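Local coordinates for protein dehydrogenase (Chromobacterium violaceum, PDB 3Q2I) that probably oxidises UDP-N-acetylglucosaminuronic acid with NAD as cofactor, a step required for making 2,3-diacetamido-2,3-dideoxy-D-mannuronic acid, at residues 94-97 and 101-104; 207-212 and 335-340; 22-27 and 302-307; 141-146 and 272-277. All blocks are in the same frame, centred on the assembly; numbering follows the deposited sequence.

Contact 1: residues 94-97 and 101-104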
# COMPACT_ATOMS: atom_id res chain seq x y z
N GLU A 94 15.49 15.49 33.12
CA GLU A 94 16.29 16.46 33.90
C GLU A 94 16.47 15.97 35.35
O GLU A 94 17.63 15.97 35.85
CB GLU A 94 15.62 17.83 33.90
CG GLU A 94 16.61 18.92 34.36
CD GLU A 94 15.99 20.31 34.43
OE1 GLU A 94 16.64 21.17 35.06
OE2 GLU A 94 14.85 20.56 33.94
N CYS A 95 15.38 15.53 35.99
CA CYS A 95 15.45 14.90 37.33
C CYS A 95 16.42 13.73 37.36
O CYS A 95 17.30 13.65 38.24
CB CYS A 95 14.08 14.45 37.84
SG CYS A 95 12.94 15.81 38.12
N SER A 96 16.28 12.79 36.42
CA SER A 96 17.16 11.65 36.40
C SER A 96 18.61 12.06 36.26
O SER A 96 19.50 11.53 36.97
CB SER A 96 16.84 10.69 35.26
OG SER A 96 15.56 10.14 35.41
N GLU A 97 18.87 12.98 35.34
CA GLU A 97 20.23 13.42 35.08
C GLU A 97 20.84 14.19 36.27
O GLU A 97 22.05 14.30 36.36
CB GLU A 97 20.29 14.24 33.80
CG GLU A 97 20.04 13.36 32.58
CD GLU A 97 20.05 14.11 31.28
OE1 GLU A 97 20.11 15.37 31.27
OE2 GLU A 97 19.97 13.42 30.25
N HIS A 101 15.31 9.91 41.83
CA HIS A 101 14.11 9.13 41.49
C HIS A 101 12.96 10.04 41.13
O HIS A 101 12.84 11.18 41.63
CB HIS A 101 13.70 8.27 42.70
CG HIS A 101 14.82 7.47 43.28
ND1 HIS A 101 15.39 6.40 42.64
CD2 HIS A 101 15.48 7.60 44.47
CE1 HIS A 101 16.30 5.85 43.42
NE2 HIS A 101 16.39 6.58 44.52
N VAL A 102 12.15 9.57 40.17
CA VAL A 102 11.06 10.39 39.63
C VAL A 102 9.76 9.63 39.80
O VAL A 102 9.68 8.41 39.58
CB VAL A 102 11.32 10.66 38.13
CG1 VAL A 102 10.04 11.27 37.47
CG2 VAL A 102 12.51 11.56 37.93
N MET A 103 8.70 10.34 40.17
CA MET A 103 7.37 9.75 40.13
C MET A 103 6.59 10.64 39.17
O MET A 103 6.40 11.81 39.46
CB MET A 103 6.64 9.85 41.49
CG MET A 103 5.19 9.37 41.41
SD MET A 103 4.19 9.87 42.86
CE MET A 103 5.53 9.59 43.99
N THR A 104 6.17 10.12 38.01
CA THR A 104 5.47 11.00 37.07
C THR A 104 3.99 10.67 37.12
O THR A 104 3.59 9.50 37.23
CB THR A 104 6.00 10.84 35.60
OG1 THR A 104 5.21 11.72 34.76
CG2 THR A 104 5.80 9.37 35.15

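Contact 2: residues 207-212 and 335-340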
# COMPACT_ATOMS: atom_id res chain seq x y z
N GLU A 207 -1.70 -7.69 20.00
CA GLU A 207 -1.07 -7.90 18.70
C GLU A 207 -1.23 -6.68 17.80
O GLU A 207 -0.23 -6.17 17.30
CB GLU A 207 -1.72 -9.10 17.98
CG GLU A 207 -1.00 -9.40 16.68
CD GLU A 207 -1.44 -10.70 16.07
OE1 GLU A 207 -2.15 -10.68 15.05
OE2 GLU A 207 -1.15 -11.75 16.67
N SER A 208 -2.45 -6.13 17.72
CA SER A 208 -2.66 -4.99 16.81
C SER A 208 -3.95 -4.27 17.20
O SER A 208 -4.79 -4.85 17.94
CB SER A 208 -2.66 -5.42 15.33
OG SER A 208 -3.79 -6.27 15.05
N VAL A 209 -4.08 -3.04 16.71
CA VAL A 209 -5.32 -2.29 16.89
C VAL A 209 -5.73 -1.67 15.57
O VAL A 209 -4.91 -1.41 14.68
CB VAL A 209 -5.12 -1.17 17.95
CG1 VAL A 209 -4.73 -1.77 19.30
CG2 VAL A 209 -4.08 -0.14 17.47
N GLN A 210 -7.04 -1.32 15.49
CA GLN A 210 -7.59 -0.52 14.38
C GLN A 210 -8.51 0.52 15.00
O GLN A 210 -9.45 0.15 15.70
CB GLN A 210 -8.48 -1.42 13.50
CG GLN A 210 -7.69 -2.53 12.88
CD GLN A 210 -8.57 -3.69 12.38
OE1 GLN A 210 -8.14 -4.48 11.55
NE2 GLN A 210 -9.79 -3.80 12.91
N ALA A 211 -8.26 1.81 14.77
CA ALA A 211 -8.95 2.85 15.54
C ALA A 211 -9.58 3.92 14.65
O ALA A 211 -9.13 4.11 13.51
CB ALA A 211 -8.05 3.45 16.62
N TYR A 212 -10.67 4.54 15.15
CA TYR A 212 -11.19 5.77 14.58
C TYR A 212 -11.28 6.75 15.76
O TYR A 212 -11.65 6.36 16.86
CB TYR A 212 -12.64 5.66 14.05
CG TYR A 212 -12.84 4.80 12.83
CD1 TYR A 212 -12.64 5.33 11.57
CD2 TYR A 212 -13.38 3.53 12.96
CE1 TYR A 212 -12.82 4.53 10.46
CE2 TYR A 212 -13.61 2.74 11.83
CZ TYR A 212 -13.38 3.28 10.60
OH TYR A 212 -13.54 2.51 9.46
N LEU A 335 -1.60 3.42 23.31
CA LEU A 335 -2.19 4.70 22.99
C LEU A 335 -1.58 5.19 21.69
O LEU A 335 -2.30 5.71 20.82
CB LEU A 335 -1.92 5.72 24.11
CG LEU A 335 -2.69 5.54 25.41
CD1 LEU A 335 -2.06 6.47 26.45
CD2 LEU A 335 -4.15 5.89 25.16
N ILE A 336 -0.25 5.06 21.57
CA ILE A 336 0.44 5.61 20.38
C ILE A 336 0.04 4.74 19.18
O ILE A 336 -0.24 5.35 18.11
CB ILE A 336 1.99 5.61 20.55
CG1 ILE A 336 2.32 6.59 21.70
CG2 ILE A 336 2.67 6.00 19.24
CD1 ILE A 336 1.98 8.04 21.43
N ALA A 337 -0.14 3.43 19.35
CA ALA A 337 -0.60 2.63 18.20
C ALA A 337 -2.03 3.01 17.80
O ALA A 337 -2.32 3.12 16.58
CB ALA A 337 -0.59 1.15 18.56
N MET A 338 -2.90 3.27 18.78
CA MET A 338 -4.29 3.69 18.50
C MET A 338 -4.24 5.05 17.77
O MET A 338 -4.98 5.24 16.78
CB MET A 338 -5.13 3.87 19.79
CG MET A 338 -5.24 2.59 20.59
SD MET A 338 -6.16 3.00 22.11
CE MET A 338 -6.38 1.37 22.78
N TYR A 339 -3.41 5.99 18.24
CA TYR A 339 -3.30 7.30 17.57
C TYR A 339 -2.75 7.24 16.15
O TYR A 339 -3.30 7.90 15.28
CB TYR A 339 -2.58 8.33 18.48
CG TYR A 339 -3.40 8.88 19.63
CD1 TYR A 339 -4.74 8.54 19.81
CD2 TYR A 339 -2.80 9.75 20.53
CE1 TYR A 339 -5.49 9.09 20.89
CE2 TYR A 339 -3.54 10.34 21.56
CZ TYR A 339 -4.89 10.01 21.71
OH TYR A 339 -5.66 10.58 22.75
N LEU A 340 -1.73 6.42 15.94
CA LEU A 340 -1.22 6.22 14.57
C LEU A 340 -2.31 5.57 13.71
O LEU A 340 -2.49 5.93 12.55
CB LEU A 340 0.01 5.33 14.61
CG LEU A 340 1.24 6.01 15.21
CD1 LEU A 340 2.27 4.92 15.52
CD2 LEU A 340 1.75 7.08 14.24

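Contact 3: residues 22-27 and 302-307. With NAI (1,4-dihydronicotinamide adenine dinucleotide), chain B.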
# COMPACT_ATOMS: atom_id res chain seq x y z
N GLY A 22 -1.00 22.17 40.65
CA GLY A 22 -2.39 22.32 40.19
C GLY A 22 -3.40 21.37 40.82
O GLY A 22 -3.30 21.00 42.00
N ARG A 23 -4.37 20.97 40.01
CA ARG A 23 -5.47 20.15 40.44
C ARG A 23 -5.08 18.83 41.09
O ARG A 23 -5.50 18.57 42.24
CB ARG A 23 -6.50 19.99 39.29
CG ARG A 23 -7.87 19.46 39.67
CD ARG A 23 -8.79 19.39 38.43
NE ARG A 23 -8.79 20.67 37.73
CZ ARG A 23 -9.15 20.86 36.45
NH1 ARG A 23 -9.51 19.84 35.66
NH2 ARG A 23 -9.12 22.10 35.98
N ILE A 24 -4.31 17.96 40.41
CA ILE A 24 -4.10 16.65 41.06
C ILE A 24 -3.02 16.77 42.14
O ILE A 24 -2.91 15.87 42.97
CB ILE A 24 -3.64 15.42 40.18
CG1 ILE A 24 -2.79 15.81 39.00
CG2 ILE A 24 -4.61 14.20 40.25
CD1 ILE A 24 -1.64 16.66 39.36
N ALA A 25 -2.24 17.84 42.13
CA ALA A 25 -1.29 17.98 43.23
C ALA A 25 -2.06 17.96 44.55
O ALA A 25 -1.56 17.49 45.58
CB ALA A 25 -0.52 19.26 43.10
N ASN A 26 -3.29 18.48 44.56
CA ASN A 26 -4.11 18.33 45.78
C ASN A 26 -4.18 16.89 46.32
O ASN A 26 -4.04 16.63 47.53
CB ASN A 26 -5.51 18.89 45.45
CG ASN A 26 -6.46 18.80 46.61
OD1 ASN A 26 -6.34 19.54 47.60
ND2 ASN A 26 -7.45 17.93 46.47
N ASN A 27 -4.36 15.91 45.44
CA ASN A 27 -4.44 14.52 45.86
C ASN A 27 -3.10 13.97 46.36
O ASN A 27 -3.08 13.02 47.15
CB ASN A 27 -4.85 13.59 44.70
CG ASN A 27 -6.21 13.92 44.16
OD1 ASN A 27 -7.11 13.08 44.16
ND2 ASN A 27 -6.35 15.12 43.65
N PHE A 302 -7.79 4.42 49.13
CA PHE A 302 -7.58 3.90 47.78
C PHE A 302 -7.02 5.06 46.99
O PHE A 302 -6.87 6.18 47.50
CB PHE A 302 -8.90 3.46 47.15
CG PHE A 302 -9.36 2.08 47.56
CD1 PHE A 302 -8.76 0.94 47.04
CD2 PHE A 302 -10.43 1.93 48.45
CE1 PHE A 302 -9.19 -0.33 47.40
CE2 PHE A 302 -10.87 0.66 48.83
CZ PHE A 302 -10.26 -0.48 48.30
N GLY A 303 -6.72 4.83 45.71
CA GLY A 303 -6.26 5.94 44.93
C GLY A 303 -4.86 6.31 45.36
O GLY A 303 -4.01 5.45 45.60
N HIS A 304 -4.61 7.61 45.37
CA HIS A 304 -3.26 8.12 45.56
C HIS A 304 -2.61 7.68 46.88
O HIS A 304 -1.43 7.36 46.91
CB HIS A 304 -3.16 9.61 45.37
CG HIS A 304 -3.20 10.02 43.92
ND1 HIS A 304 -4.36 10.00 43.18
CD2 HIS A 304 -2.23 10.51 43.11
CE1 HIS A 304 -4.09 10.43 41.95
NE2 HIS A 304 -2.80 10.72 41.88
N PRO A 305 -3.39 7.65 47.97
CA PRO A 305 -2.74 7.25 49.23
C PRO A 305 -2.10 5.87 49.21
O PRO A 305 -0.96 5.71 49.68
CB PRO A 305 -3.88 7.40 50.26
CG PRO A 305 -4.68 8.54 49.71
CD PRO A 305 -4.72 8.26 48.20
N LEU A 306 -2.81 4.88 48.66
CA LEU A 306 -2.30 3.53 48.51
C LEU A 306 -1.10 3.52 47.57
O LEU A 306 -0.12 2.83 47.82
CB LEU A 306 -3.39 2.65 47.92
CG LEU A 306 -3.90 1.42 48.65
CD1 LEU A 306 -4.94 0.70 47.77
CD2 LEU A 306 -2.70 0.55 49.06
N TYR A 307 -1.18 4.27 46.47
CA TYR A 307 -0.06 4.34 45.55
C TYR A 307 1.18 4.77 46.30
O TYR A 307 2.29 4.24 46.13
CB TYR A 307 -0.34 5.36 44.41
CG TYR A 307 0.73 5.31 43.36
CD1 TYR A 307 1.78 6.23 43.34
CD2 TYR A 307 0.73 4.27 42.45
CE1 TYR A 307 2.80 6.12 42.40
CE2 TYR A 307 1.74 4.16 41.51
CZ TYR A 307 2.76 5.09 41.50
OH TYR A 307 3.77 4.90 40.57
PA NAI B . -3.30 21.67 36.12
O1A NAI B . -3.36 22.54 34.93
O2A NAI B . -4.40 21.82 37.26
O5B NAI B . -1.91 21.75 36.88
C5B NAI B . -1.01 22.54 36.15
C4B NAI B . 0.14 22.91 37.07
O4B NAI B . 1.45 22.80 36.48
C3B NAI B . -0.22 24.39 37.12
O3B NAI B . -0.29 24.85 38.48
C2B NAI B . 0.80 25.08 36.19
O2B NAI B . 1.08 26.43 36.52
C1B NAI B . 2.00 24.14 36.47
N9A NAI B . 3.07 24.27 35.50
C8A NAI B . 2.93 24.32 34.13
N7A NAI B . 4.12 24.36 33.60
C5A NAI B . 5.09 24.23 34.58
C6A NAI B . 6.50 24.22 34.60
N6A NAI B . 7.26 24.29 33.46
N1A NAI B . 7.11 24.12 35.79
C2A NAI B . 6.40 24.06 36.90
N3A NAI B . 5.07 24.07 36.96
C4A NAI B . 4.40 24.18 35.79
O3 NAI B . -3.35 20.16 35.62
PN NAI B . -3.70 18.88 36.42
O1N NAI B . -5.13 18.47 36.19
O2N NAI B . -3.24 18.89 37.90
O5D NAI B . -3.02 17.65 35.60
C5D NAI B . -1.67 17.55 35.97
C4D NAI B . -1.06 16.23 35.50
O4D NAI B . -1.73 15.22 36.27
C3D NAI B . -1.41 15.85 34.03
O3D NAI B . -0.31 15.07 33.55
C2D NAI B . -2.62 14.92 34.18
O2D NAI B . -2.67 13.93 33.15
C1D NAI B . -2.37 14.19 35.53
N1N NAI B . -3.58 13.73 36.17
C2N NAI B . -3.66 12.49 36.59
C3N NAI B . -4.83 11.96 37.15
C7N NAI B . -4.89 10.57 37.65
O7N NAI B . -5.90 9.90 37.74
N7N NAI B . -3.74 9.94 38.05
C4N NAI B . -5.97 12.79 37.15
C5N NAI B . -5.81 14.12 36.79
C6N NAI B . -4.61 14.58 36.29

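Contact 4: residues 141-146 and 272-277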
# COMPACT_ATOMS: atom_id res chain seq x y z
N LEU A 141 -11.13 -4.01 40.38
CA LEU A 141 -10.05 -4.25 39.41
C LEU A 141 -9.06 -5.26 39.96
O LEU A 141 -8.61 -6.13 39.24
CB LEU A 141 -9.35 -2.95 39.03
CG LEU A 141 -10.26 -2.03 38.21
CD1 LEU A 141 -9.54 -0.77 37.80
CD2 LEU A 141 -10.86 -2.75 36.99
N GLN A 142 -8.83 -5.23 41.28
CA GLN A 142 -8.10 -6.32 41.93
C GLN A 142 -8.73 -7.69 41.86
O GLN A 142 -8.04 -8.67 41.56
CB GLN A 142 -7.77 -5.92 43.38
CG GLN A 142 -6.60 -4.94 43.45
CD GLN A 142 -5.29 -5.50 42.91
OE1 GLN A 142 -4.86 -6.56 43.33
NE2 GLN A 142 -4.64 -4.79 41.97
N LEU A 143 -10.03 -7.80 42.07
CA LEU A 143 -10.66 -9.10 41.89
C LEU A 143 -10.55 -9.63 40.46
O LEU A 143 -10.31 -10.81 40.25
CB LEU A 143 -12.15 -9.06 42.25
CG LEU A 143 -12.46 -9.25 43.74
CD1 LEU A 143 -13.93 -8.86 44.05
CD2 LEU A 143 -12.22 -10.70 44.04
N LEU A 144 -10.84 -8.76 39.48
CA LEU A 144 -10.63 -9.09 38.08
C LEU A 144 -9.19 -9.56 37.88
O LEU A 144 -8.97 -10.60 37.25
CB LEU A 144 -10.84 -7.84 37.20
CG LEU A 144 -12.25 -7.57 36.70
CD1 LEU A 144 -12.31 -6.24 35.96
CD2 LEU A 144 -12.78 -8.73 35.87
N LYS A 145 -8.22 -8.79 38.36
CA LYS A 145 -6.84 -9.22 38.16
C LYS A 145 -6.57 -10.61 38.76
O LYS A 145 -5.91 -11.47 38.16
CB LYS A 145 -5.86 -8.18 38.70
CG LYS A 145 -4.39 -8.57 38.50
CD LYS A 145 -3.92 -8.55 37.03
CE LYS A 145 -2.40 -8.76 36.91
NZ LYS A 145 -1.89 -8.82 35.50
N ARG A 146 -7.07 -10.81 39.98
CA ARG A 146 -6.95 -12.11 40.61
C ARG A 146 -7.59 -13.23 39.80
O ARG A 146 -7.01 -14.31 39.62
CB ARG A 146 -7.46 -12.02 42.06
CG ARG A 146 -6.46 -11.34 42.96
CD ARG A 146 -7.04 -10.97 44.34
NE ARG A 146 -7.60 -12.12 45.05
CZ ARG A 146 -8.58 -12.04 45.94
NH1 ARG A 146 -9.12 -10.87 46.26
NH2 ARG A 146 -9.05 -13.14 46.53
N ASN A 272 -16.96 0.34 39.05
CA ASN A 272 -17.12 0.30 40.52
C ASN A 272 -18.22 -0.66 40.97
O ASN A 272 -18.38 -0.90 42.19
CB ASN A 272 -17.40 1.73 40.99
CG ASN A 272 -18.65 2.32 40.37
OD1 ASN A 272 -18.67 2.70 39.19
ND2 ASN A 272 -19.72 2.43 41.15
N GLU A 273 -18.93 -1.27 40.03
CA GLU A 273 -20.02 -2.19 40.38
C GLU A 273 -19.90 -3.51 39.66
O GLU A 273 -20.04 -3.58 38.43
CB GLU A 273 -21.36 -1.53 40.02
CG GLU A 273 -22.62 -2.26 40.47
CD GLU A 273 -23.86 -1.76 39.73
OE1 GLU A 273 -24.96 -2.33 39.93
OE2 GLU A 273 -23.76 -0.82 38.93
N ILE A 274 -19.66 -4.58 40.41
CA ILE A 274 -19.67 -5.90 39.79
C ILE A 274 -21.08 -6.29 39.44
O ILE A 274 -21.91 -6.55 40.31
CB ILE A 274 -18.95 -6.97 40.62
CG1 ILE A 274 -17.48 -6.57 40.78
CG2 ILE A 274 -19.05 -8.34 39.92
CD1 ILE A 274 -16.72 -7.46 41.73
N GLN A 275 -21.36 -6.35 38.14
CA GLN A 275 -22.72 -6.53 37.61
C GLN A 275 -22.97 -7.95 37.11
O GLN A 275 -24.10 -8.41 37.02
CB GLN A 275 -22.95 -5.54 36.46
CG GLN A 275 -23.00 -4.12 36.94
CD GLN A 275 -23.16 -3.13 35.80
OE1 GLN A 275 -22.89 -3.48 34.65
NE2 GLN A 275 -23.53 -1.89 36.11
N HIS A 276 -21.92 -8.67 36.74
CA HIS A 276 -22.09 -10.01 36.23
C HIS A 276 -20.81 -10.76 36.55
O HIS A 276 -19.73 -10.22 36.34
CB HIS A 276 -22.33 -10.04 34.72
CG HIS A 276 -22.74 -11.39 34.23
ND1 HIS A 276 -24.04 -11.84 34.31
CD2 HIS A 276 -22.04 -12.39 33.63
CE1 HIS A 276 -24.13 -13.06 33.80
NE2 HIS A 276 -22.93 -13.41 33.39
N TRP A 277 -20.93 -11.94 37.16
CA TRP A 277 -19.80 -12.64 37.73
C TRP A 277 -20.01 -14.15 37.73
O TRP A 277 -20.48 -14.73 38.72
CB TRP A 277 -19.45 -12.10 39.13
CG TRP A 277 -18.09 -12.56 39.65
CD1 TRP A 277 -17.84 -13.70 40.35
CD2 TRP A 277 -16.84 -11.87 39.53
NE1 TRP A 277 -16.49 -13.79 40.64
CE2 TRP A 277 -15.87 -12.66 40.16
CE3 TRP A 277 -16.46 -10.68 38.90
CZ2 TRP A 277 -14.50 -12.30 40.20
CZ3 TRP A 277 -15.12 -10.32 38.94
CH2 TRP A 277 -14.16 -11.12 39.59

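Contact 1: residues 94-97 and 101-104
The contact between C95 and V102 is a small, buried apolar helix-on-strand packing inside the NAD-binding domain, where the last turn of helix 88-97 meets strand 101-104 just after the chain has turned back. V102 points its side chain at the helix, and its CG2 branch does the touching: it lies 3.3 Å from C95 CB, closer than ordinary carbon-carbon contact, so the packing here is tight. CG2 is the branch beside the backbone N of V102, while CG1 stands anti to that N (chi1 168°). C95 also faces the strand, but it is CB that V102 meets; SG is turned beside the backbone N of C95, anti to the carbonyl carbon. S96 adds a looser edge, its OG 4.2 Å from V102 CG2, and this hydroxyl hydrogen-bonds the carbonyl O of S92 one turn back in the helix. No hydrogen bond joins the two segments. Beyond them, C95 also packs on V79 and V102 on L81, both of strand 78-81, and V102 reaches L129 of the next strand. The helix thus covers the parallel sheet between successive strands, the packing of a beta-alpha-beta crossover (78-81, 88-97, 101-104) in a Rossmann fold.

Contact 2: residues 207-212 and 335-340
V209 and A211 belong to the open mixed sheet of the C-terminal alpha/beta domain, and helix 325-344, which carries A337 and M338, lies across the face of that sheet to which they point. The two segments run at 50° to each other, with axes 7.3 Å apart at the closest, near enough that small side chains meet the helix backbone directly. V209 takes the larger share on the strand side. Chi1 of -61° places its CG1 opposite the carbonyl carbon and its CG2 between that carbon and the backbone N. From there CG2 comes down on the helix surface at A337, 3.9 Å from A337 CB and 3.8 Å from A337 C, and it also lies 4.3 Å from M338 CG. M338 passes alongside with an extended chain, packing on V228 of the adjacent strand and on F188 of helix 187-191, so the contact continues into a buried apolar layer. S208, Q210 and Y212 point to the other face of the strand, where a second subunit lies: Y212 OH is hydrogen-bonded to S208 OG of that neighbouring subunit, and S208 OG to its Y212 OH. One face of strand 206-214 therefore serves the domain core and the other the subunit interface. The segments come closest at A211, whose small size is consistent with this: its methyl CB lies 4.3 Å from M338 CB and 3.6 Å from M338 O.

Contact 3: residues 22-27 and 302-307
H304 reaches from the start of helix 304-315 toward N27, I24 and the bound 1,4-dihydronicotinamide adenine dinucleotide (NADH). Its CB begins the contact, 3.8 Å from the carbonyl O of N27. At CG the imidazole turns beside the backbone N of H304 (chi1 -76°), which brings one face of the ring under the side chain of N27: N27 CB stands over that face, offset toward the rim and nearest to ND1, a CH-pi contact 4.1 Å from the ring centroid. Farther out, CE1 comes obliquely to two groups, I24 CG2 at 4.2 Å and the carboxamide N7N of the cofactor at 3.9 Å. At the tip, NE2 is hydrogen-bonded to E105 OE1, while E105 OE2 is hydrogen-bonded to the cofactor; one carboxylate thus bridges the ring and the cofactor and probably limits the ring's rotation.

I24 lies against both H304 and the nicotinamide: its CG2 is also 3.7 Å from C4N, the carbon of the nicotinamide ring that carries the hydride. Backbone amides grip the pyrophosphate: R23 N bonds O2A and I24 N bonds O2N, nearly straight at 176° and 171°. G22, with CA 3.4 Å from O5B, lets the diphosphate come close, consistent with the glycine-rich turn of a Rossmann fold. The contact spans two sides of the cofactor site, the turn leading into helix 25-34 and the N-terminal end of helix 304-315, preceded by its N-cap residue G303.

Contact 4: residues 141-146 and 272-277
The indole of W277 is the flat group here: its six-membered ring meets the helix at an edge, with L143 O in the ring plane 3.9 Å from CH2, L144 N also near the plane, and L143 CB approaching CH2 obliquely at 3.9 Å. F279, two residues on in the same strand, makes an edge-to-face contact with it. W277 stands on the outermost strand, 273-279, of the mixed sheet of the C-terminal alpha/beta domain, and helix 139-149 packs against this margin. Chi1 of -167° sets CG of W277 opposite the backbone N and swings the indole toward the helix, and its NE1 is hydrogen-bonded to D286 OD1. Both leucines touch W277, and L143 also reaches I274: their side chains cross at about a right angle and meet through their end methyls, L143 CD1 3.9 Å from I274 CD1. L144 CD2 rests 4.2 Å from W277 CZ3, and L144 continues onto V264 and V266 of the next strand. I289 of helix 289-292 touches L143, I274 and W277 together. Within the strand, Q275 NE2 is hydrogen-bonded to E273 OE2 at 3.0 Å, the donor standing above the carboxylate plane.

Contact 1 and contact 3 belong together: their centres are 19 Å apart, and they touch where M103 packs on Y307, so strand 101-104 of the Rossmann sheet lies beside helix 304-315, which returns to it from late in the chain. Contact 1 is nested in the loop closed by contact 3, and so is contact 4. Contacts 2 and 4 both reach the mixed sheet, with centres 26 Å apart: 4 at its outermost strand 273-279, and 2 on strand 206-214, next to its other margin. Contacts 2 and 3 cross along the chain, since their segments alternate; helices 304-315 and 325-344 follow each other. Contacts 1 and 3 thus meet at the cofactor domain, while 2 and 4 lie apart on the mixed sheet.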